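Nicotinate phosphoribosyltransferase (Vibrio cholerae, PDB 4HL7) probably catalyses the ATP-driven formation of nicotinate mononucleotide from nicotinate and phosphoribosyl diphosphate, the entry step from nicotinate toward NAD. Local coordinates at residues Leu271-Phe276 against Gly302-Ala307; Arg245-Val250 against Arg408-Glu413; Arg254-Phe259 against Arg282-Ala287; Ile24-Ala29 against Gly228-Glu233. All coordinates share one frame; numbering follows the deposited sequence.

Contact 1 (Leu271-Phe276 against Gly302-Ala307); sequences LTIDAF and GDKMIA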
# COMPACT_ATOMS: atom_id res chain seq x y z
N LEU A 271 -12.58 -0.06 -9.14
CA LEU A 271 -13.82 -0.57 -9.70
C LEU A 271 -13.43 -1.66 -10.70
O LEU A 271 -13.16 -2.79 -10.27
CB LEU A 271 -14.61 0.57 -10.38
CG LEU A 271 -14.93 1.68 -9.35
CD1 LEU A 271 -15.50 2.89 -10.02
CD2 LEU A 271 -15.97 1.17 -8.33
N THR A 272 -13.39 -1.35 -12.01
CA THR A 272 -12.84 -2.34 -12.99
C THR A 272 -12.00 -1.57 -14.02
O THR A 272 -12.15 -0.37 -14.17
CB THR A 272 -13.89 -3.09 -13.74
OG1 THR A 272 -14.69 -2.16 -14.49
CG2 THR A 272 -14.78 -3.98 -12.76
N ILE A 273 -11.22 -2.30 -14.81
CA ILE A 273 -10.44 -1.63 -15.87
C ILE A 273 -11.37 -0.91 -16.85
O ILE A 273 -11.07 0.25 -17.24
CB ILE A 273 -9.49 -2.60 -16.58
CG1 ILE A 273 -8.50 -1.86 -17.53
CG2 ILE A 273 -10.27 -3.66 -17.34
CD1 ILE A 273 -7.73 -0.73 -16.90
N ASP A 274 -12.51 -1.48 -17.20
CA ASP A 274 -13.42 -0.73 -18.11
C ASP A 274 -13.93 0.55 -17.50
O ASP A 274 -14.05 1.54 -18.21
CB ASP A 274 -14.60 -1.56 -18.61
CG ASP A 274 -14.15 -2.80 -19.35
OD1 ASP A 274 -13.44 -2.67 -20.36
OD2 ASP A 274 -14.41 -3.91 -18.85
N ALA A 275 -14.30 0.54 -16.21
CA ALA A 275 -14.74 1.81 -15.55
C ALA A 275 -13.63 2.81 -15.51
O ALA A 275 -13.86 4.01 -15.71
CB ALA A 275 -15.21 1.52 -14.10
N PHE A 276 -12.42 2.34 -15.20
CA PHE A 276 -11.26 3.24 -15.17
C PHE A 276 -11.03 3.85 -16.56
O PHE A 276 -10.90 5.07 -16.69
CB PHE A 276 -10.01 2.50 -14.77
CG PHE A 276 -8.82 3.42 -14.69
CD1 PHE A 276 -8.65 4.29 -13.61
CD2 PHE A 276 -7.97 3.48 -15.74
CE1 PHE A 276 -7.58 5.19 -13.59
CE2 PHE A 276 -6.89 4.36 -15.74
CZ PHE A 276 -6.69 5.21 -14.66
N GLY A 302 -1.60 -4.25 -19.10
CA GLY A 302 -0.63 -3.28 -19.65
C GLY A 302 -0.97 -3.08 -21.12
O GLY A 302 -0.87 -1.95 -21.64
N ASP A 303 -1.37 -4.17 -21.81
CA ASP A 303 -1.68 -4.03 -23.26
C ASP A 303 -2.88 -3.10 -23.41
O ASP A 303 -2.93 -2.27 -24.34
CB ASP A 303 -1.98 -5.40 -23.92
CG ASP A 303 -0.74 -6.18 -24.22
OD1 ASP A 303 0.35 -5.59 -24.29
OD2 ASP A 303 -0.85 -7.42 -24.38
N LYS A 304 -3.87 -3.26 -22.53
CA LYS A 304 -5.08 -2.42 -22.59
C LYS A 304 -4.75 -0.94 -22.32
O LYS A 304 -5.29 -0.05 -22.96
CB LYS A 304 -6.13 -2.88 -21.56
CG LYS A 304 -6.93 -4.07 -22.03
CD LYS A 304 -8.03 -4.40 -21.04
CE LYS A 304 -8.67 -5.71 -21.46
NZ LYS A 304 -9.94 -5.93 -20.75
N MSE A 305 -3.89 -0.70 -21.35
CA MSE A 305 -3.48 0.68 -21.00
C MSE A 305 -2.72 1.30 -22.15
O MSE A 305 -2.93 2.44 -22.48
CB MSE A 305 -2.60 0.68 -19.76
CG MSE A 305 -3.38 0.34 -18.49
SE MSE A 305 -4.76 1.72 -18.08
CE MSE A 305 -3.88 3.35 -18.77
N ILE A 306 -1.78 0.56 -22.72
CA ILE A 306 -1.05 1.03 -23.92
C ILE A 306 -2.03 1.39 -25.03
O ILE A 306 -1.91 2.48 -25.60
CB ILE A 306 0.01 0.02 -24.38
CG1 ILE A 306 1.21 0.07 -23.40
CG2 ILE A 306 0.50 0.33 -25.81
CD1 ILE A 306 2.18 -1.09 -23.56
N ALA A 307 -2.98 0.50 -25.35
CA ALA A 307 -3.98 0.79 -26.41
C ALA A 307 -4.81 2.06 -26.10
O ALA A 307 -5.24 2.83 -27.00
CB ALA A 307 -4.90 -0.40 -26.61
O HOH W 1 -11.29 -3.82 -21.27

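Contact 2 (Arg245-Val250 against Arg408-Glu413); sequences RDSQQV and RRFNIE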
# COMPACT_ATOMS: atom_id res chain seq x y z
N ARG A 245 -21.36 7.33 -9.22
CA ARG A 245 -20.89 7.23 -10.59
C ARG A 245 -19.76 8.23 -10.92
O ARG A 245 -18.99 7.99 -11.88
CB ARG A 245 -22.11 7.42 -11.56
CG ARG A 245 -21.72 7.42 -13.02
CD ARG A 245 -21.20 6.08 -13.48
NE ARG A 245 -20.83 6.17 -14.91
CZ ARG A 245 -19.71 6.73 -15.39
NH1 ARG A 245 -18.78 7.24 -14.61
NH2 ARG A 245 -19.51 6.75 -16.71
N ASP A 246 -19.70 9.37 -10.21
CA ASP A 246 -18.68 10.38 -10.43
C ASP A 246 -17.46 10.17 -9.56
O ASP A 246 -16.47 10.89 -9.69
CB ASP A 246 -19.26 11.79 -10.08
CG ASP A 246 -20.39 12.16 -10.99
OD1 ASP A 246 -20.28 11.87 -12.20
OD2 ASP A 246 -21.39 12.72 -10.47
N SER A 247 -17.52 9.19 -8.65
CA SER A 247 -16.53 9.06 -7.58
C SER A 247 -15.07 8.92 -8.07
O SER A 247 -14.17 9.61 -7.59
CB SER A 247 -16.90 7.88 -6.69
OG SER A 247 -16.88 6.65 -7.40
N GLN A 248 -14.85 8.04 -9.07
CA GLN A 248 -13.53 7.77 -9.50
C GLN A 248 -12.99 8.97 -10.33
O GLN A 248 -11.85 9.42 -10.17
CB GLN A 248 -13.53 6.50 -10.33
CG GLN A 248 -12.16 6.19 -10.91
CD GLN A 248 -12.12 4.80 -11.50
OE1 GLN A 248 -11.35 3.95 -11.05
NE2 GLN A 248 -12.96 4.56 -12.48
N GLN A 249 -13.84 9.54 -11.17
CA GLN A 249 -13.43 10.69 -11.93
C GLN A 249 -13.10 11.90 -11.08
O GLN A 249 -12.06 12.55 -11.32
CB GLN A 249 -14.47 11.07 -13.00
CG GLN A 249 -13.72 11.87 -14.06
CD GLN A 249 -14.49 12.00 -15.31
OE1 GLN A 249 -14.17 11.41 -16.33
NE2 GLN A 249 -15.53 12.78 -15.25
N VAL A 250 -13.95 12.19 -10.11
CA VAL A 250 -13.68 13.34 -9.21
C VAL A 250 -12.40 13.10 -8.41
O VAL A 250 -11.58 14.01 -8.21
CB VAL A 250 -14.87 13.64 -8.27
CG1 VAL A 250 -14.42 14.58 -7.15
CG2 VAL A 250 -16.07 14.17 -9.11
N ARG A 408 -24.17 -1.79 -10.37
CA ARG A 408 -25.16 -1.41 -11.39
C ARG A 408 -24.78 -0.05 -12.01
O ARG A 408 -24.86 0.10 -13.24
CB ARG A 408 -26.57 -1.40 -10.82
CG ARG A 408 -27.10 -2.79 -10.56
CD ARG A 408 -28.60 -2.73 -10.26
NE ARG A 408 -29.36 -2.85 -11.48
CZ ARG A 408 -29.53 -4.01 -12.12
NH1 ARG A 408 -28.99 -5.13 -11.61
NH2 ARG A 408 -30.22 -4.06 -13.26
N ARG A 409 -24.39 0.92 -11.20
CA ARG A 409 -24.02 2.25 -11.75
C ARG A 409 -22.84 2.18 -12.72
O ARG A 409 -22.74 3.02 -13.62
CB ARG A 409 -23.71 3.27 -10.65
CG ARG A 409 -24.85 3.54 -9.66
CD ARG A 409 -26.18 4.05 -10.19
NE ARG A 409 -26.98 3.22 -11.13
CZ ARG A 409 -27.85 2.25 -10.89
NH1 ARG A 409 -28.51 1.74 -11.92
NH2 ARG A 409 -28.12 1.76 -9.70
N PHE A 410 -21.97 1.16 -12.58
CA PHE A 410 -20.81 1.02 -13.47
C PHE A 410 -20.98 -0.07 -14.51
O PHE A 410 -20.02 -0.48 -15.17
CB PHE A 410 -19.51 0.89 -12.66
CG PHE A 410 -19.07 2.20 -12.09
CD1 PHE A 410 -19.54 2.62 -10.81
CD2 PHE A 410 -18.29 3.07 -12.87
CE1 PHE A 410 -19.14 3.86 -10.29
CE2 PHE A 410 -17.90 4.30 -12.37
CZ PHE A 410 -18.34 4.71 -11.09
N ASN A 411 -22.21 -0.54 -14.62
CA ASN A 411 -22.54 -1.65 -15.55
C ASN A 411 -21.70 -2.86 -15.31
O ASN A 411 -21.22 -3.48 -16.26
CB ASN A 411 -22.35 -1.18 -17.01
CG ASN A 411 -23.31 -0.07 -17.35
OD1 ASN A 411 -22.91 1.07 -17.56
ND2 ASN A 411 -24.59 -0.39 -17.33
N ILE A 412 -21.48 -3.18 -14.04
CA ILE A 412 -20.70 -4.37 -13.65
C ILE A 412 -21.71 -5.48 -13.36
O ILE A 412 -22.74 -5.24 -12.70
CB ILE A 412 -19.78 -4.09 -12.45
CG1 ILE A 412 -18.65 -3.07 -12.83
CG2 ILE A 412 -19.20 -5.41 -11.91
CD1 ILE A 412 -17.99 -2.41 -11.64
N GLU A 413 -21.47 -6.68 -13.92
CA GLU A 413 -22.40 -7.79 -13.80
C GLU A 413 -22.58 -8.14 -12.32
O GLU A 413 -21.60 -8.11 -11.53
CB GLU A 413 -21.90 -9.03 -14.58

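Contact 3 (Arg254-Phe259 against Arg282-Ala287); sequences RWLTAF and RHLANA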
# COMPACT_ATOMS: atom_id res chain seq x y z
N ARG A 254 -9.29 15.61 -8.39
CA ARG A 254 -8.96 16.32 -7.16
C ARG A 254 -7.54 16.01 -6.70
O ARG A 254 -6.95 16.80 -6.00
CB ARG A 254 -9.94 15.96 -6.06
CG ARG A 254 -11.26 16.70 -6.33
CD ARG A 254 -11.97 17.11 -5.06
NE ARG A 254 -12.54 18.46 -5.22
CZ ARG A 254 -13.16 19.11 -4.25
NH1 ARG A 254 -13.34 18.52 -3.07
NH2 ARG A 254 -13.64 20.35 -4.46
N TRP A 255 -6.99 14.86 -7.08
CA TRP A 255 -5.57 14.62 -6.77
C TRP A 255 -4.71 15.71 -7.42
O TRP A 255 -3.77 16.24 -6.84
CB TRP A 255 -5.11 13.23 -7.26
CG TRP A 255 -3.71 12.90 -6.81
CD1 TRP A 255 -2.51 13.00 -7.52
CD2 TRP A 255 -3.32 12.51 -5.46
NE1 TRP A 255 -1.42 12.64 -6.69
CE2 TRP A 255 -1.88 12.30 -5.47
CE3 TRP A 255 -4.02 12.29 -4.29
CZ2 TRP A 255 -1.18 11.91 -4.32
CZ3 TRP A 255 -3.31 11.87 -3.16
CH2 TRP A 255 -1.93 11.68 -3.19
N LEU A 256 -5.02 16.02 -8.68
CA LEU A 256 -4.30 17.04 -9.44
C LEU A 256 -4.46 18.47 -8.86
O LEU A 256 -3.55 19.26 -8.91
CB LEU A 256 -4.78 17.04 -10.88
CG LEU A 256 -4.48 15.69 -11.61
CD1 LEU A 256 -5.03 15.76 -13.06
CD2 LEU A 256 -3.01 15.16 -11.58
N THR A 257 -5.61 18.76 -8.26
CA THR A 257 -5.83 20.14 -7.71
C THR A 257 -5.39 20.26 -6.25
O THR A 257 -5.42 21.36 -5.68
CB THR A 257 -7.27 20.59 -7.89
OG1 THR A 257 -8.14 19.62 -7.38
CG2 THR A 257 -7.57 20.77 -9.40
N ALA A 258 -5.00 19.12 -5.66
CA ALA A 258 -4.45 19.08 -4.28
C ALA A 258 -2.99 19.51 -4.22
O ALA A 258 -2.53 19.90 -3.16
CB ALA A 258 -4.61 17.68 -3.73
N PHE A 259 -2.27 19.43 -5.34
CA PHE A 259 -0.79 19.65 -5.36
C PHE A 259 -0.41 20.37 -6.65
O PHE A 259 -1.05 20.12 -7.69
CB PHE A 259 -0.02 18.32 -5.38
CG PHE A 259 -0.45 17.30 -4.31
CD1 PHE A 259 0.17 17.28 -3.05
CD2 PHE A 259 -1.38 16.29 -4.60
CE1 PHE A 259 -0.21 16.30 -2.09
CE2 PHE A 259 -1.74 15.30 -3.67
CZ PHE A 259 -1.17 15.32 -2.39
N ARG A 282 -8.68 12.22 -21.96
CA ARG A 282 -7.42 12.62 -22.55
C ARG A 282 -6.70 13.62 -21.63
O ARG A 282 -5.46 13.53 -21.43
CB ARG A 282 -7.67 13.22 -23.97
CG ARG A 282 -6.36 13.46 -24.73
CD ARG A 282 -6.53 13.84 -26.22
NE ARG A 282 -6.83 15.24 -26.25
CZ ARG A 282 -5.88 16.18 -26.18
NH1 ARG A 282 -6.22 17.47 -26.17
NH2 ARG A 282 -4.59 15.80 -26.10
N HIS A 283 -7.47 14.52 -21.00
CA HIS A 283 -6.85 15.53 -20.13
C HIS A 283 -6.24 14.86 -18.89
O HIS A 283 -5.08 15.14 -18.57
CB HIS A 283 -7.81 16.68 -19.85
CG HIS A 283 -8.23 17.48 -21.12
ND1 HIS A 283 -9.47 18.00 -21.27
CD2 HIS A 283 -7.56 17.73 -22.31
CE1 HIS A 283 -9.54 18.65 -22.44
NE2 HIS A 283 -8.38 18.47 -23.09
N LEU A 284 -6.91 13.86 -18.33
CA LEU A 284 -6.41 13.16 -17.15
C LEU A 284 -5.24 12.27 -17.52
O LEU A 284 -4.26 12.17 -16.79
CB LEU A 284 -7.51 12.33 -16.49
CG LEU A 284 -8.52 13.23 -15.75
CD1 LEU A 284 -9.75 12.41 -15.35
CD2 LEU A 284 -7.92 13.98 -14.57
N ALA A 285 -5.36 11.60 -18.65
CA ALA A 285 -4.26 10.65 -19.11
C ALA A 285 -2.97 11.38 -19.44
O ALA A 285 -1.88 10.82 -19.28
CB ALA A 285 -4.72 9.81 -20.31
N ASN A 286 -3.06 12.63 -19.91
CA ASN A 286 -1.88 13.43 -20.14
C ASN A 286 -1.31 14.00 -18.85
O ASN A 286 -0.12 14.01 -18.65
CB ASN A 286 -2.19 14.57 -21.10
CG ASN A 286 -2.01 14.13 -22.57
OD1 ASN A 286 -0.97 13.63 -22.93
ND2 ASN A 286 -3.04 14.30 -23.39
N ALA A 287 -2.18 14.39 -17.94
CA ALA A 287 -1.67 14.97 -16.71
C ALA A 287 -1.04 13.91 -15.79
O ALA A 287 -0.03 14.17 -15.14
CB ALA A 287 -2.81 15.67 -15.96

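Contact 4 (Ile24-Ala29 against Gly228-Glu233); sequences INMMQA and GTIAHE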
# COMPACT_ATOMS: atom_id res chain seq x y z
N ILE A 24 1.14 10.21 3.97
CA ILE A 24 1.34 11.64 4.27
C ILE A 24 0.87 12.49 3.10
O ILE A 24 0.25 13.57 3.27
CB ILE A 24 2.83 11.94 4.64
CG1 ILE A 24 3.08 11.48 6.10
CG2 ILE A 24 3.14 13.46 4.55
CD1 ILE A 24 4.52 11.74 6.60
N ASN A 25 1.20 12.05 1.89
CA ASN A 25 0.78 12.82 0.76
C ASN A 25 -0.75 12.94 0.67
O ASN A 25 -1.29 14.05 0.51
CB ASN A 25 1.40 12.24 -0.52
CG ASN A 25 2.90 12.25 -0.48
OD1 ASN A 25 3.54 12.90 0.40
ND2 ASN A 25 3.51 11.48 -1.42
N MSE A 26 -1.46 11.81 0.82
CA MSE A 26 -2.90 11.81 0.79
C MSE A 26 -3.41 12.59 2.00
O MSE A 26 -4.42 13.27 1.90
CB MSE A 26 -3.39 10.36 0.80
CG MSE A 26 -4.82 10.25 0.43
SE MSE A 26 -5.04 8.29 0.13
CE MSE A 26 -3.82 7.59 -0.70
N MSE A 27 -2.69 12.56 3.11
CA MSE A 27 -3.14 13.40 4.25
C MSE A 27 -3.18 14.87 3.88
O MSE A 27 -4.07 15.63 4.33
CB MSE A 27 -2.17 13.17 5.43
CG MSE A 27 -2.71 13.90 6.68
SE MSE A 27 -1.36 13.55 8.09
CE MSE A 27 -2.00 14.59 9.62
N GLN A 28 -2.22 15.33 3.10
CA GLN A 28 -2.31 16.71 2.59
C GLN A 28 -3.54 16.96 1.77
O GLN A 28 -4.20 18.04 1.92
CB GLN A 28 -1.06 17.19 1.81
CG GLN A 28 -1.41 18.49 1.04
CD GLN A 28 -0.22 19.22 0.56
OE1 GLN A 28 0.65 19.60 1.36
NE2 GLN A 28 -0.12 19.38 -0.75
N ALA A 29 -3.90 16.02 0.89
CA ALA A 29 -5.06 16.27 0.02
C ALA A 29 -6.35 16.27 0.83
O ALA A 29 -7.27 17.07 0.63
CB ALA A 29 -5.15 15.21 -1.10
N GLY A 228 5.41 7.57 -4.01
CA GLY A 228 4.02 7.33 -3.58
C GLY A 228 3.17 6.96 -4.81
O GLY A 228 3.43 7.47 -5.91
N THR A 229 2.24 6.02 -4.69
CA THR A 229 1.16 5.99 -5.69
C THR A 229 -0.09 6.20 -4.87
O THR A 229 -0.09 5.95 -3.66
CB THR A 229 1.02 4.68 -6.49
OG1 THR A 229 0.39 3.68 -5.67
CG2 THR A 229 2.43 4.17 -7.01
N ILE A 230 -1.15 6.62 -5.51
CA ILE A 230 -2.38 6.97 -4.78
C ILE A 230 -3.03 5.66 -4.39
O ILE A 230 -3.18 4.77 -5.24
CB ILE A 230 -3.31 7.71 -5.73
CG1 ILE A 230 -2.55 8.90 -6.34
CG2 ILE A 230 -4.57 8.22 -4.99
CD1 ILE A 230 -3.26 9.43 -7.59
N ALA A 231 -3.48 5.54 -3.16
CA ALA A 231 -4.08 4.27 -2.72
C ALA A 231 -5.55 4.24 -3.08
O ALA A 231 -6.15 5.29 -3.40
CB ALA A 231 -3.91 4.09 -1.21
N HIS A 232 -6.11 3.03 -3.13
CA HIS A 232 -7.56 2.84 -3.45
C HIS A 232 -8.48 3.66 -2.55
O HIS A 232 -9.51 4.14 -2.98
CB HIS A 232 -7.97 1.38 -3.26
CG HIS A 232 -7.28 0.46 -4.22
ND1 HIS A 232 -6.27 -0.32 -3.83
CD2 HIS A 232 -7.45 0.28 -5.60
CE1 HIS A 232 -5.78 -0.98 -4.94
NE2 HIS A 232 -6.51 -0.61 -6.00
N GLU A 233 -8.09 3.86 -1.29
CA GLU A 233 -8.98 4.59 -0.35
C GLU A 233 -9.33 5.96 -0.77
O GLU A 233 -10.41 6.40 -0.46
CB GLU A 233 -8.39 4.64 1.11
CG GLU A 233 -7.24 5.54 1.25
CD GLU A 233 -6.78 5.70 2.72
OE1 GLU A 233 -7.53 6.33 3.55
OE2 GLU A 233 -5.64 5.27 2.98

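Contact 1 (Leu271-Phe276 against Gly302-Ala307)
Ile273 and Phe276, one turn apart on helix 273-279, meet the selenium of Met305, a selenomethionine in this crystal, on helix 298-311. Both helices lie against the parallel strands of the TIM-barrel-like part of the enzyme: helix 273-279 belongs to the crossover from strand 265-267 to strand 290-293, and helix 298-311 to the next one, which leads on to strand 320-323.

Two carbons meet the selenium. Ile273 CD1 lies 4.0 Å from Met305 SE, and Phe276 CE2 is 4.1 Å from the same atom. The latter is a Met-aromatic contact with an oblique geometry, SE standing 68° off the ring normal, and the two side chains cross at about a right angle. The Met305 chain is bent at chi2 (-64°), which turns the large polarisable selenium back toward the other helix. A flexible, unbranched side chain can settle between a branched aliphatic group and a ring. Strand 290-293 completes the setting, because Val291 touches both Phe276 and Met305.

Beside this apolar cluster the chemistry changes. Lys304, extended beyond CG, spans the gap between the helices and brings its ammonium end beside the Ile273 methyl, NZ standing 4.1 Å from Ile273 CG2. NZ and Asp274 OD1 are too far apart to touch; a water bridges them, 2.6 Å from Lys304 NZ and donating to Asp274 OD1.

Further back, Asp390 accepts from Ile273 N at the start of the helix. The N-cap residue is Thr272, whose OG1 accepts a nearly straight bond from Ala275 N, 3.2 Å long with an angle of 168°.

Contact 2 (Arg245-Val250 against Arg408-Glu413)
Phe410 sits at the Schellman motif that ends helix 400-409, and from there its ring reaches Arg245 at the approach to helix 247-258. In the motif Asn411 takes the positive-phi position, readily adopted by asparagine, and Asn411 N bonds to Arg408 O at 3.1 Å. The chain turns there, and the far end of the Phe410 ring comes up against Arg245.

The main contact is a CH-pi interaction. Arg245 CD stands over one face of the Phe410 ring, 4.1 Å from its centroid and 18° off the normal, displaced toward the rim. A bend at chi2 (66°) folds the arginine chain over the phenyl group. Its guanidinium is not stacked: the two planes are 41° apart, and Arg245 NH1 approaches Phe410 CE2 obliquely at 3.8 Å. At the tip of the ring, Phe410 CZ is 3.4 Å from Arg245 O, so the phenyl group is lodged against both backbone and side chain of one residue. Arg245 CD also touches Arg409 O at 3.4 Å.

Leu271 and Ala275 also touch the ring and give it apolar neighbours. Arg245 NH1 forms a long, weak ion pair with Asp279, and Arg409 turns its guanidinium away to bond Asn405.

No hydrogen bond joins the two segments. Cohesion probably rests on dispersion and on the weakly positive CD methylene, which suits both the ring's pi cloud and the carbonyl oxygen at the helix end.

Contact 3 (Arg254-Phe259 against Arg282-Ala287)
Leu256 reaches across from helix 247-258 to Leu284 and Ala287, which lie one turn apart on helix 282-287. Its CB points toward that helix but remains beyond touching distance, and CG only brings the branch point closer. With CG anti to the carbonyl carbon (chi1 -63°) and chi2 at 179°, CD1 is sent straight on to the far side. There it meets two partners: Leu256 CD1 is 3.7 Å from Leu284 CD2, and the same CD1 atom is 3.7 Å from Ala287 CB. The methyl thus fits between two groups of one helical face. The other branch, CD2, is less involved.

The small alanine is consistent with the close approach of the helices, 8.0 Å between Leu256 CA and Ala287 CA, while Leu284, a turn before Ala287, meets the same Leu256 methyl with its CD2, the two leucines crossing obliquely. No hydrogen bond crosses the interface.

This is plain helix-to-helix packing on the outside of the barrel, between the end of helix 247-258 and the last helix before strand 290-293. Leu284 also leans back on Leu252 and Glu253 of the first helix. On another flank of that helix, Trp255 accepts the edge of the Phe259 ring over its own face and meets Trp234 edge-to-face, while Ala258 packs on Ala29 and Phe33 of helix 21-33.

Contact 4 (Ile24-Ala29 against Gly228-Glu233)
Met26, a selenomethionine here, runs obliquely past Glu233, and its selenium lies nearest the aliphatic CG of the acid, with the carboxylate only a little farther on: Met26 SE is 3.7 Å from Glu233 CG. CG of Met26 is anti to the backbone N (chi1 -165°) and the chain stays extended as far as SE. A turn at chi3 (-43°) then swings the terminal methyl onto the loop ahead of helix 232-241. There Met26 CE is 3.5 Å from Ala231 CB and, in a snug approach, 3.2 Å from Ala231 N. The side chain of Ile230 leads away from helix 21-33, yet Met26 CE still comes within 4.4 Å of Ile230 CG2. A long, pliable side chain suits this surface of methyls and peptide backbone.

Helix 21-33 falls in the N-terminal family region and residues 228-233 in the barrel-like one, and the buried contact packs the N-terminal helix onto the loop leading into helix 232-241. His232, predicted to become phosphorylated but unmodified here, points away from Met26 and bonds Asp269.

Glu233 CG occupies the hindered place between backbone N and carbonyl carbon (chi1 72°), from which the chain extends past the selenium to its carboxylate. Tyr41 and Trp125 bond to OE1, and Lys23, from the same helix as Met26, forms a salt bridge with OE2. At the other end of the contact Asn25, bonded through OD1 to Tyr216, faces Gly228, where a CB would stand tight against Asn25 ND2, so glycine suits the place.

How the contacts relate
From the N terminus, helix 21-33 is the first element engaged. Contact 4 closes a loop of about 200 residues when the chain returns at 228-233, and so ties the N-terminal helix to the barrel-like part. Contact 2 opens next, at 245, and closes only at 408-413; contacts 3 and 1 are nested within it. These two cross, since 271-276 falls between the segments of contact 3 and 302-307 follows them. Helix 247-258 serves contacts 2 and 3. Gln248 and Phe410 of contact 2 pack on contact 1, whereas Trp255 and Phe259 of contact 3 pack on contact 4, linking the barrel's outer helices to helix 21-33 and residues 228-233.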